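Local coordinates for ABC transporter periplasmic peptide-binding protein (Pseudoalteromonas, PDB 4QFL), which binds dipeptides such as Ala-Phe and probably delivers them to an ABC transporter for uptake from the periplasm, at residues I254-I257 against E261-V264; A271-L276 against M507-S512; R124-Y129 against Q150-I155. All blocks are in the same frame, centred on the assembly; numbering follows the deposited sequence.

Interaction 1 of 3, residues I254-I257 against E261-V264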
ATOM      1  N   ILE A 254      20.816  -2.604   8.023  1.00 15.39           N
ATOM      2  CA  ILE A 254      21.853  -3.499   7.534  1.00 17.33           C
ATOM      3  C   ILE A 254      22.827  -3.826   8.663  1.00 17.57           C
ATOM      4  O   ILE A 254      23.134  -4.989   8.912  1.00 16.77           O
ATOM      5  CB  ILE A 254      22.649  -2.877   6.363  1.00 18.04           C
ATOM      6  CG1 ILE A 254      21.727  -2.565   5.194  1.00 16.96           C
ATOM      7  CG2 ILE A 254      23.774  -3.825   5.902  1.00 17.40           C
ATOM      8  CD1 ILE A 254      21.212  -3.772   4.511  1.00 17.86           C
ATOM      9  N   ALA A 255      23.310  -2.789   9.339  1.00 16.50           N
ATOM     10  CA  ALA A 255      24.234  -2.967  10.444  1.00 17.22           C
ATOM     11  C   ALA A 255      23.660  -3.925  11.490  1.00 17.77           C
ATOM     12  O   ALA A 255      24.371  -4.785  12.016  1.00 18.09           O
ATOM     13  CB  ALA A 255      24.568  -1.626  11.068  1.00 16.36           C
ATOM     14  N   LYS A 256      22.371  -3.782  11.785  1.00 17.48           N
ATOM     15  CA  LYS A 256      21.725  -4.616  12.798  1.00 17.42           C
ATOM     16  C   LYS A 256      21.506  -6.061  12.392  1.00 18.40           C
ATOM     17  O   LYS A 256      21.463  -6.933  13.243  1.00 19.41           O
ATOM     18  CB  LYS A 256      20.411  -4.008  13.254  1.00 19.64           C
ATOM     19  CG  LYS A 256      20.606  -2.773  14.095  1.00 22.32           C
ATOM     20  CD  LYS A 256      19.281  -2.156  14.491  1.00 24.56           C
ATOM     21  CE  LYS A 256      19.486  -1.103  15.557  1.00 21.86           C
ATOM     22  NZ  LYS A 256      18.196  -0.539  16.006  1.00 21.97           N
ATOM     23  N   ILE A 257      21.366  -6.342  11.109  1.00 16.76           N
ATOM     24  CA  ILE A 257      21.297  -7.747  10.742  1.00 17.10           C
ATOM     25  C   ILE A 257      22.696  -8.356  10.818  1.00 18.23           C
ATOM     26  O   ILE A 257      22.867  -9.505  11.215  1.00 20.16           O
ATOM     27  CB  ILE A 257      20.629  -7.992   9.370  1.00 20.37           C
ATOM     28  CG1 ILE A 257      20.247  -9.469   9.229  1.00 19.66           C
ATOM     29  CG2 ILE A 257      21.529  -7.554   8.227  1.00 20.97           C
ATOM     30  CD1 ILE A 257      19.523  -9.765   7.960  1.00 22.53           C
ATOM     31  N   GLU A 261      21.500  -8.149  15.766  1.00 19.68           N
ATOM     32  CA  GLU A 261      20.538  -7.466  16.610  1.00 22.55           C
ATOM     33  C   GLU A 261      19.153  -7.640  16.007  1.00 21.06           C
ATOM     34  O   GLU A 261      18.147  -7.607  16.712  1.00 21.04           O
ATOM     35  CB  GLU A 261      20.873  -5.982  16.728  1.00 23.60           C
ATOM     36  CG  GLU A 261      22.145  -5.676  17.505  1.00 26.99           C
ATOM     37  CD  GLU A 261      22.224  -4.217  17.948  1.00 35.25           C
ATOM     38  OE1 GLU A 261      21.194  -3.512  17.873  1.00 35.03           O
ATOM     39  OE2 GLU A 261      23.314  -3.771  18.380  1.00 47.91           O
ATOM     40  N   CYS A 262      19.120  -7.824  14.692  1.00 19.52           N
ATOM     41  CA  CYS A 262      17.890  -8.068  13.952  1.00 20.04           C
ATOM     42  C   CYS A 262      17.974  -9.383  13.213  1.00 21.38           C
ATOM     43  O   CYS A 262      19.022  -9.716  12.673  1.00 22.44           O
ATOM     44  CB  CYS A 262      17.643  -6.957  12.931  1.00 21.76           C
ATOM     45  SG  CYS A 262      16.680  -5.584  13.583  1.00 31.32           S
ATOM     46  N   ASP A 263      16.862 -10.114  13.171  1.00 21.58           N
ATOM     47  CA  ASP A 263      16.785 -11.382  12.455  1.00 17.87           C
ATOM     48  C   ASP A 263      16.234 -11.199  11.052  1.00 18.74           C
ATOM     49  O   ASP A 263      16.524 -11.985  10.161  1.00 18.35           O
ATOM     50  CB  ASP A 263      15.897 -12.353  13.215  1.00 19.94           C
ATOM     51  CG  ASP A 263      16.354 -12.544  14.633  1.00 22.28           C
ATOM     52  OD1 ASP A 263      17.543 -12.872  14.825  1.00 22.97           O
ATOM     53  OD2 ASP A 263      15.539 -12.345  15.555  1.00 23.33           O
ATOM     54  N   VAL A 264      15.426 -10.163  10.873  1.00 17.59           N
ATOM     55  CA  VAL A 264      14.873  -9.835   9.571  1.00 18.64           C
ATOM     56  C   VAL A 264      14.966  -8.334   9.331  1.00 17.29           C
ATOM     57  O   VAL A 264      14.696  -7.536  10.226  1.00 18.96           O
ATOM     58  CB  VAL A 264      13.400 -10.256   9.441  1.00 17.00           C
ATOM     59  CG1 VAL A 264      12.894  -9.953   8.038  1.00 18.76           C
ATOM     60  CG2 VAL A 264      13.222 -11.729   9.764  1.00 15.37           C
TER
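Lys256 is the first residue of 254-257 to meet the returning chain, and its carbonyl accepts both backbone hydrogen bonds of the contact. Lys256 O accepts Cys262 N at 2.9 Å with an N-H...O angle of 156°, the donor standing well above the carbonyl plane. Glu261 N also approaches this oxygen, in a bent, weak bond; two backbone N-H groups thus converge on one carbonyl in the last turn of helix 250-258. The lysine side chain, extended beyond CG, runs past Glu261, with CE 3.8 Å from Glu261 OE1. The ammonium, however, is held by a salt bridge to Asp245 and a hydrogen bond to Thr247, leaving NZ 4.6 Å from Glu261 OE1. Lys256 CB meanwhile lies 4.1 Å from Cys262 SG. Next comes Ile257, whose CA-H points almost straight at Cys262 O (C...O 3.6 Å). With CG1 anti to the backbone N (chi1 -164°), the methylene also rests on that oxygen, CG1 to Cys262 O being 3.7 Å. The helix-to-strand turn is tied to the neighbouring strands: Cys262 forms a disulfide with Cys34 of strand 30-35, Ile257 packs on Ala511 of strand 500-513, and Ile254 and Ile257 meet Leu276 of helix 273-278.

Interaction 2 of 3, residues A271-L276 against M507-S512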
ATOM      1  N   ALA A 271      22.798  -0.591  -1.829  1.00 21.96           N
ATOM      2  CA  ALA A 271      24.246  -0.441  -1.786  1.00 20.89           C
ATOM      3  C   ALA A 271      24.877  -1.552  -0.968  1.00 21.68           C
ATOM      4  O   ALA A 271      26.057  -1.854  -1.125  1.00 22.60           O
ATOM      5  CB  ALA A 271      24.627   0.908  -1.221  1.00 23.44           C
ATOM      6  N   GLN A 272      24.091  -2.172  -0.099  1.00 21.11           N
ATOM      7  CA  GLN A 272      24.619  -3.235   0.741  1.00 19.84           C
ATOM      8  C   GLN A 272      24.167  -4.645   0.381  1.00 20.89           C
ATOM      9  O   GLN A 272      24.470  -5.585   1.110  1.00 23.06           O
ATOM     10  CB  GLN A 272      24.343  -2.947   2.217  1.00 18.83           C
ATOM     11  CG  GLN A 272      25.306  -1.925   2.821  1.00 21.78           C
ATOM     12  CD  GLN A 272      24.940  -0.504   2.458  1.00 21.30           C
ATOM     13  OE1 GLN A 272      23.772  -0.133   2.508  1.00 21.73           O
ATOM     14  NE2 GLN A 272      25.930   0.295   2.079  1.00 21.87           N
ATOM     15  N   LEU A 273      23.461  -4.814  -0.733  1.00 20.84           N
ATOM     16  CA  LEU A 273      23.020  -6.158  -1.116  1.00 20.98           C
ATOM     17  C   LEU A 273      24.207  -7.077  -1.335  1.00 18.81           C
ATOM     18  O   LEU A 273      24.176  -8.239  -0.951  1.00 20.36           O
ATOM     19  CB  LEU A 273      22.154  -6.140  -2.372  1.00 19.25           C
ATOM     20  CG  LEU A 273      20.745  -5.597  -2.174  1.00 21.97           C
ATOM     21  CD1 LEU A 273      19.980  -5.599  -3.489  1.00 23.19           C
ATOM     22  CD2 LEU A 273      20.038  -6.414  -1.120  1.00 18.08           C
ATOM     23  N   SER A 274      25.252  -6.556  -1.958  1.00 20.60           N
ATOM     24  CA  SER A 274      26.447  -7.355  -2.216  1.00 23.18           C
ATOM     25  C   SER A 274      27.133  -7.796  -0.920  1.00 21.53           C
ATOM     26  O   SER A 274      27.635  -8.911  -0.818  1.00 22.69           O
ATOM     27  CB  SER A 274      27.421  -6.580  -3.098  1.00 25.21           C
ATOM     28  OG  SER A 274      28.673  -7.233  -3.155  1.00 29.70           O
ATOM     29  N   ILE A 275      27.159  -6.913   0.065  1.00 23.19           N
ATOM     30  CA  ILE A 275      27.686  -7.267   1.374  1.00 23.21           C
ATOM     31  C   ILE A 275      26.920  -8.465   1.941  1.00 24.60           C
ATOM     32  O   ILE A 275      27.524  -9.465   2.341  1.00 25.71           O
ATOM     33  CB  ILE A 275      27.589  -6.069   2.349  1.00 25.28           C
ATOM     34  CG1 ILE A 275      28.626  -4.999   1.986  1.00 27.37           C
ATOM     35  CG2 ILE A 275      27.728  -6.527   3.797  1.00 25.32           C
ATOM     36  CD1 ILE A 275      28.232  -4.140   0.776  1.00 29.19           C
ATOM     37  N   LEU A 276      25.592  -8.362   1.963  1.00 20.49           N
ATOM     38  CA  LEU A 276      24.733  -9.433   2.471  1.00 19.75           C
ATOM     39  C   LEU A 276      24.847 -10.725   1.644  1.00 18.83           C
ATOM     40  O   LEU A 276      24.881 -11.821   2.201  1.00 20.58           O
ATOM     41  CB  LEU A 276      23.276  -8.951   2.547  1.00 17.99           C
ATOM     42  CG  LEU A 276      23.036  -7.629   3.290  1.00 19.29           C
ATOM     43  CD1 LEU A 276      21.567  -7.294   3.308  1.00 19.65           C
ATOM     44  CD2 LEU A 276      23.584  -7.664   4.706  1.00 22.83           C
ATOM     45  N   MET A 507      12.241  -4.826  -7.731  1.00 20.29           N
ATOM     46  CA  MET A 507      12.173  -6.183  -7.182  1.00 20.08           C
ATOM     47  C   MET A 507      11.908  -6.076  -5.686  1.00 17.51           C
ATOM     48  O   MET A 507      12.322  -5.111  -5.039  1.00 16.50           O
ATOM     49  CB  MET A 507      13.486  -6.943  -7.421  1.00 21.78           C
ATOM     50  CG  MET A 507      13.760  -7.281  -8.878  1.00 22.28           C
ATOM     51  SD  MET A 507      12.554  -8.456  -9.496  1.00 28.56           S
ATOM     52  CE  MET A 507      12.814  -9.783  -8.346  1.00 24.06           C
ATOM     53  N   ARG A 508      11.198  -7.055  -5.139  1.00 17.99           N
ATOM     54  CA  ARG A 508      10.934  -7.084  -3.710  1.00 16.83           C
ATOM     55  C   ARG A 508      12.035  -7.859  -2.975  1.00 19.39           C
ATOM     56  O   ARG A 508      12.165  -9.062  -3.155  1.00 20.47           O
ATOM     57  CB  ARG A 508       9.566  -7.712  -3.456  1.00 16.96           C
ATOM     58  CG  ARG A 508       9.074  -7.562  -2.041  1.00 17.96           C
ATOM     59  CD  ARG A 508       7.663  -8.090  -1.876  1.00 18.77           C
ATOM     60  NE  ARG A 508       7.087  -7.605  -0.630  1.00 20.01           N
ATOM     61  CZ  ARG A 508       5.795  -7.651  -0.344  1.00 18.21           C
ATOM     62  NH1 ARG A 508       4.950  -8.184  -1.212  1.00 21.39           N
ATOM     63  NH2 ARG A 508       5.351  -7.167   0.805  1.00 16.27           N
ATOM     64  N   PHE A 509      12.829  -7.168  -2.160  1.00 16.62           N
ATOM     65  CA  PHE A 509      13.916  -7.808  -1.411  1.00 18.50           C
ATOM     66  C   PHE A 509      13.627  -7.891   0.091  1.00 17.53           C
ATOM     67  O   PHE A 509      12.981  -7.020   0.658  1.00 18.01           O
ATOM     68  CB  PHE A 509      15.227  -7.029  -1.552  1.00 18.91           C
ATOM     69  CG  PHE A 509      15.840  -7.069  -2.920  1.00 19.30           C
ATOM     70  CD1 PHE A 509      16.652  -8.128  -3.299  1.00 16.68           C
ATOM     71  CD2 PHE A 509      15.648  -6.017  -3.807  1.00 18.96           C
ATOM     72  CE1 PHE A 509      17.234  -8.154  -4.548  1.00 19.77           C
ATOM     73  CE2 PHE A 509      16.224  -6.034  -5.064  1.00 20.84           C
ATOM     74  CZ  PHE A 509      17.020  -7.108  -5.436  1.00 21.32           C
ATOM     75  N   GLN A 510      14.142  -8.931   0.736  1.00 18.14           N
ATOM     76  CA  GLN A 510      14.184  -8.982   2.189  1.00 19.13           C
ATOM     77  C   GLN A 510      15.372  -9.788   2.690  1.00 19.10           C
ATOM     78  O   GLN A 510      15.652 -10.875   2.185  1.00 20.12           O
ATOM     79  CB  GLN A 510      12.910  -9.575   2.765  1.00 19.28           C
ATOM     80  CG  GLN A 510      12.931  -9.657   4.279  1.00 18.78           C
ATOM     81  CD  GLN A 510      11.612 -10.122   4.820  1.00 19.02           C
ATOM     82  OE1 GLN A 510      11.351 -11.319   4.896  1.00 23.81           O
ATOM     83  NE2 GLN A 510      10.750  -9.174   5.176  1.00 20.01           N
ATOM     84  N   ALA A 511      16.069  -9.252   3.686  1.00 17.66           N
ATOM     85  CA  ALA A 511      17.192  -9.968   4.266  1.00 19.53           C
ATOM     86  C   ALA A 511      16.798 -10.598   5.588  1.00 18.80           C
ATOM     87  O   ALA A 511      16.016 -10.040   6.344  1.00 17.43           O
ATOM     88  CB  ALA A 511      18.383  -9.046   4.454  1.00 19.54           C
ATOM     89  N   SER A 512      17.344 -11.773   5.867  1.00 20.97           N
ATOM     90  CA  SER A 512      17.096 -12.403   7.146  1.00 19.77           C
ATOM     91  C   SER A 512      18.212 -13.364   7.541  1.00 19.98           C
ATOM     92  O   SER A 512      18.960 -13.856   6.696  1.00 20.06           O
ATOM     93  CB  SER A 512      15.730 -13.111   7.139  1.00 19.89           C
ATOM     94  OG  SER A 512      15.656 -14.130   6.156  1.00 19.71           O
TER
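Phe509 and Leu273 join strand 500-513 to helix 273-278, a helix packed on a strand in a solute-binding protein of family 5, of the periplasmic binding protein clan. Phe509 and Ala511 present their side chains to the helix, while the intervening Gln510 points away, as the alternation of a strand requires.

Starting from its backbone, the Phe509 side chain leaves the strand toward the helix; Phe509 CB is still 5.3 Å from Leu273 CD1. The first torsion, -69°, sets CG anti to the carbonyl carbon and sends the ring out toward Leu273. Phe509 CG and CD2, each 4.4 Å from Leu273 CD1, are the looser part of the ring. Phe509 CD1 comes to 4.2 Å of the same methyl, and CE2 on the other flank to 4.1 Å. CE1 and the tip CZ come nearest, CZ lying 3.9 Å from Leu273 CD1. The methyl thus sits over the ring face, a CH-pi contact 14° off the ring normal and shifted slightly toward the rim. The two side chains cross at about a right angle. Of the leucine, only CD1 does the touching.

Val284 of strand 282-287 touches both leucines, and Pro268 also borders Phe509. At the start of the helix, Gln272 takes the N-cap position, and its O receives Leu276 N. One turn beyond Leu273, Leu276 makes the second contact through a single branch: its CD1 lies 3.8 Å from Ala511 CB.

Interaction 3 of 3, residues R124-Y129 against Q150-I155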
ATOM      1  N   ARG A 124     -18.519   0.450  10.083  1.00 19.08           N
ATOM      2  CA  ARG A 124     -17.721   1.575  10.576  1.00 17.79           C
ATOM      3  C   ARG A 124     -17.266   2.481   9.425  1.00 18.07           C
ATOM      4  O   ARG A 124     -17.099   3.687   9.593  1.00 19.54           O
ATOM      5  CB  ARG A 124     -16.505   1.093  11.382  1.00 18.98           C
ATOM      6  CG  ARG A 124     -15.566   2.226  11.799  1.00 19.59           C
ATOM      7  CD  ARG A 124     -14.428   1.790  12.708  1.00 16.76           C
ATOM      8  NE  ARG A 124     -13.645   2.948  13.145  1.00 18.06           N
ATOM      9  CZ  ARG A 124     -12.532   2.867  13.866  1.00 22.01           C
ATOM     10  NH1 ARG A 124     -12.059   1.684  14.232  1.00 22.03           N
ATOM     11  NH2 ARG A 124     -11.882   3.965  14.211  1.00 21.33           N
ATOM     12  N   LEU A 125     -17.069   1.894   8.251  1.00 18.80           N
ATOM     13  CA  LEU A 125     -16.579   2.643   7.090  1.00 21.25           C
ATOM     14  C   LEU A 125     -17.648   3.492   6.389  1.00 23.18           C
ATOM     15  O   LEU A 125     -17.399   4.649   6.051  1.00 25.53           O
ATOM     16  CB  LEU A 125     -15.937   1.697   6.067  1.00 19.46           C
ATOM     17  CG  LEU A 125     -14.944   0.679   6.611  1.00 17.26           C
ATOM     18  CD1 LEU A 125     -14.594  -0.311   5.508  1.00 20.24           C
ATOM     19  CD2 LEU A 125     -13.698   1.367   7.151  1.00 19.98           C
ATOM     20  N   PHE A 126     -18.834   2.930   6.176  1.00 22.23           N
ATOM     21  CA  PHE A 126     -19.822   3.603   5.337  1.00 25.91           C
ATOM     22  C   PHE A 126     -21.007   4.173   6.101  1.00 25.83           C
ATOM     23  O   PHE A 126     -21.741   5.002   5.574  1.00 29.67           O
ATOM     24  CB  PHE A 126     -20.351   2.653   4.260  1.00 26.21           C
ATOM     25  CG  PHE A 126     -21.149   1.507   4.808  1.00 26.35           C
ATOM     26  CD1 PHE A 126     -22.442   1.697   5.250  1.00 25.15           C
ATOM     27  CD2 PHE A 126     -20.607   0.239   4.879  1.00 26.08           C
ATOM     28  CE1 PHE A 126     -23.174   0.650   5.759  1.00 27.75           C
ATOM     29  CE2 PHE A 126     -21.341  -0.810   5.387  1.00 28.01           C
ATOM     30  CZ  PHE A 126     -22.629  -0.606   5.827  1.00 26.67           C
ATOM     31  N   ASP A 127     -21.210   3.713   7.327  1.00 24.04           N
ATOM     32  CA  ASP A 127     -22.390   4.101   8.084  1.00 22.58           C
ATOM     33  C   ASP A 127     -22.062   5.218   9.052  1.00 23.83           C
ATOM     34  O   ASP A 127     -21.358   5.007  10.030  1.00 23.47           O
ATOM     35  CB  ASP A 127     -22.942   2.896   8.843  1.00 23.76           C
ATOM     36  CG  ASP A 127     -24.338   3.125   9.382  1.00 28.18           C
ATOM     37  OD1 ASP A 127     -24.778   4.294   9.479  1.00 26.76           O
ATOM     38  OD2 ASP A 127     -24.991   2.121   9.729  1.00 28.57           O
ATOM     39  N   VAL A 128     -22.583   6.409   8.785  1.00 25.34           N
ATOM     40  CA  VAL A 128     -22.346   7.549   9.665  1.00 22.35           C
ATOM     41  C   VAL A 128     -22.978   7.332  11.035  1.00 20.99           C
ATOM     42  O   VAL A 128     -22.663   8.046  11.986  1.00 22.66           O
ATOM     43  CB  VAL A 128     -22.879   8.858   9.059  1.00 22.13           C
ATOM     44  CG1 VAL A 128     -21.890   9.432   8.064  1.00 25.24           C
ATOM     45  CG2 VAL A 128     -24.229   8.615   8.415  1.00 23.36           C
ATOM     46  N   TYR A 129     -23.867   6.345  11.123  1.00 22.52           N
ATOM     47  CA  TYR A 129     -24.528   6.001  12.381  1.00 23.62           C
ATOM     48  C   TYR A 129     -23.726   5.050  13.242  1.00 25.16           C
ATOM     49  O   TYR A 129     -24.018   4.879  14.421  1.00 26.55           O
ATOM     50  CB  TYR A 129     -25.904   5.403  12.122  1.00 26.36           C
ATOM     51  CG  TYR A 129     -26.879   6.421  11.615  1.00 24.92           C
ATOM     52  CD1 TYR A 129     -27.430   7.372  12.471  1.00 22.96           C
ATOM     53  CD2 TYR A 129     -27.235   6.446  10.282  1.00 24.56           C
ATOM     54  CE1 TYR A 129     -28.322   8.311  12.000  1.00 24.90           C
ATOM     55  CE2 TYR A 129     -28.123   7.380   9.804  1.00 28.90           C
ATOM     56  CZ  TYR A 129     -28.668   8.308  10.661  1.00 26.80           C
ATOM     57  OH  TYR A 129     -29.554   9.228  10.159  1.00 23.82           O
ATOM     58  N   GLN A 150     -20.240   5.285  -2.010  1.00 29.03           N
ATOM     59  CA  GLN A 150     -21.171   5.050  -3.097  1.00 29.46           C
ATOM     60  C   GLN A 150     -21.237   3.566  -3.433  1.00 29.46           C
ATOM     61  O   GLN A 150     -21.705   3.190  -4.502  1.00 30.74           O
ATOM     62  CB  GLN A 150     -20.776   5.869  -4.322  1.00 31.75           C
ATOM     63  CG  GLN A 150     -20.533   7.334  -4.007  1.00 27.96           C
ATOM     64  CD  GLN A 150     -19.536   7.980  -4.943  1.00 31.23           C
ATOM     65  OE1 GLN A 150     -18.380   8.203  -4.580  1.00 29.25           O
ATOM     66  NE2 GLN A 150     -19.980   8.288  -6.155  1.00 30.74           N
ATOM     67  N   LEU A 151     -20.775   2.726  -2.514  1.00 30.02           N
ATOM     68  CA  LEU A 151     -20.807   1.286  -2.753  1.00 27.67           C
ATOM     69  C   LEU A 151     -21.681   0.478  -1.803  1.00 22.96           C
ATOM     70  O   LEU A 151     -22.642  -0.154  -2.238  1.00 24.13           O
ATOM     71  CB  LEU A 151     -19.406   0.689  -2.770  1.00 25.86           C
ATOM     72  CG  LEU A 151     -19.474  -0.723  -3.355  1.00 26.76           C
ATOM     73  CD1 LEU A 151     -20.004  -0.654  -4.765  1.00 27.47           C
ATOM     74  CD2 LEU A 151     -18.127  -1.392  -3.338  1.00 28.16           C
ATOM     75  N   ILE A 152     -21.345   0.468  -0.517  1.00 23.38           N
ATOM     76  CA  ILE A 152     -22.054  -0.410   0.420  1.00 24.40           C
ATOM     77  C   ILE A 152     -23.317   0.227   1.009  1.00 22.61           C
ATOM     78  O   ILE A 152     -23.236   1.236   1.709  1.00 25.59           O
ATOM     79  CB  ILE A 152     -21.149  -0.873   1.576  1.00 22.13           C
ATOM     80  CG1 ILE A 152     -19.932  -1.624   1.037  1.00 24.02           C
ATOM     81  CG2 ILE A 152     -21.922  -1.772   2.497  1.00 22.63           C
ATOM     82  CD1 ILE A 152     -18.924  -1.983   2.107  1.00 21.85           C
ATOM     83  N   ARG A 153     -24.476  -0.370   0.729  1.00 23.16           N
ATOM     84  CA  ARG A 153     -25.758   0.149   1.219  1.00 25.44           C
ATOM     85  C   ARG A 153     -26.034  -0.342   2.637  1.00 28.14           C
ATOM     86  O   ARG A 153     -26.349   0.438   3.539  1.00 27.93           O
ATOM     87  CB  ARG A 153     -26.912  -0.254   0.287  1.00 27.22           C
ATOM     88  CG  ARG A 153     -28.246   0.474   0.550  1.00 32.32           C
ATOM     89  CD  ARG A 153     -29.402  -0.174  -0.221  1.00 32.98           C
ATOM     90  NE  ARG A 153     -29.922  -1.353   0.476  1.00 38.19           N
ATOM     91  CZ  ARG A 153     -30.506  -2.389  -0.119  1.00 35.29           C
ATOM     92  NH1 ARG A 153     -30.648  -2.408  -1.435  1.00 35.28           N
ATOM     93  NH2 ARG A 153     -30.940  -3.414   0.605  1.00 35.04           N
ATOM     94  N   LYS A 154     -25.925  -1.648   2.830  1.00 22.96           N
ATOM     95  CA  LYS A 154     -26.051  -2.213   4.151  1.00 22.81           C
ATOM     96  C   LYS A 154     -25.436  -3.599   4.131  1.00 23.44           C
ATOM     97  O   LYS A 154     -25.065  -4.106   3.079  1.00 23.22           O
ATOM     98  CB  LYS A 154     -27.521  -2.246   4.607  1.00 24.38           C
ATOM     99  CG  LYS A 154     -28.474  -3.022   3.713  1.00 26.70           C
ATOM    100  CD  LYS A 154     -29.893  -3.010   4.295  1.00 31.20           C
ATOM    101  CE  LYS A 154     -30.844  -3.947   3.532  1.00 36.99           C
ATOM    102  NZ  LYS A 154     -32.227  -4.018   4.124  1.00 34.93           N
ATOM    103  N   ILE A 155     -25.289  -4.185   5.311  1.00 26.13           N
ATOM    104  CA  ILE A 155     -24.903  -5.574   5.440  1.00 23.53           C
ATOM    105  C   ILE A 155     -25.994  -6.239   6.257  1.00 23.47           C
ATOM    106  O   ILE A 155     -26.199  -5.900   7.426  1.00 24.18           O
ATOM    107  CB  ILE A 155     -23.571  -5.728   6.192  1.00 22.40           C
ATOM    108  CG1 ILE A 155     -22.520  -4.787   5.611  1.00 22.59           C
ATOM    109  CG2 ILE A 155     -23.104  -7.189   6.166  1.00 21.28           C
ATOM    110  CD1 ILE A 155     -21.203  -4.815   6.351  1.00 18.62           C
TER
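Phe126 lays one face of its ring over Ile152, across both the peptide oxygen and the side chain of that residue. Ile152 O stands 3.6 Å above the ring plane, offset toward the rim. The far end of the isoleucine also reaches the ring, with CD1 3.9 Å from Phe126 CD2; the still closer approach modelled for Ile152 CG2 is doubtful. Phe126 and Ile152 cross at about a right angle.

Further along the strand the ring meets other groups. Ile155 CD1 comes to the ring edge, near its plane, 4.1 Å from Phe126 CE2. The backbone passes obliquely by the outer atoms: Phe126 CE1 is 3.9 Å from Arg153 O, and CZ is 4.1 Å from Lys154 CA. One aromatic side chain therefore spans four consecutive residues, and no hydrogen bond crosses the contact. In Phe126, CG lies between the backbone N and the carbonyl carbon (chi1 66°), which swings the ring toward Ile152.

Just after Phe126 the chain turns off the helix with an Asx turn: Asp127 OD1 accepts Tyr129 N at 2.8 Å, the donor lying above the carboxylate plane. Before it, Arg124 is anchored elsewhere, by a salt bridge to Asp204 and a hydrogen bond to Tyr140.

Arg153 and Lys154 both pair with Glu166, a classic beta bulge between strands 152-159 and 162-167. The contact thus packs the end of helix 115-126 on an outermost strand of the four-stranded antiparallel sheet, where Ile155 also touches Ile119 and Phe122 of that helix and Val163 and Phe165 of strand 162-167.

Interactions 1 and 2 are neighbours, their centres 12 Å apart, and they touch directly: Ile257 CD1 lies 3.6 Å from Ser512 N, and Val264 CG1 is 3.6 Å from Ala511 O. Ile257 of interaction 1 and the leucines of interaction 2 bring helices 250-258 and 273-278 onto strand 500-513. Interaction 3 lies on the opposite side of the chain's centre, about 43 Å from each of the others between centres, with nearest atoms about 28 Å from interaction 1 and about 22 Å from interaction 2. None of the contacting residues lines the Ala-Phe pocket. Strand 500-513 pairs with 291-297, which pairs with 428-434, the strand that carries the pocket residues Leu431 to Ala434.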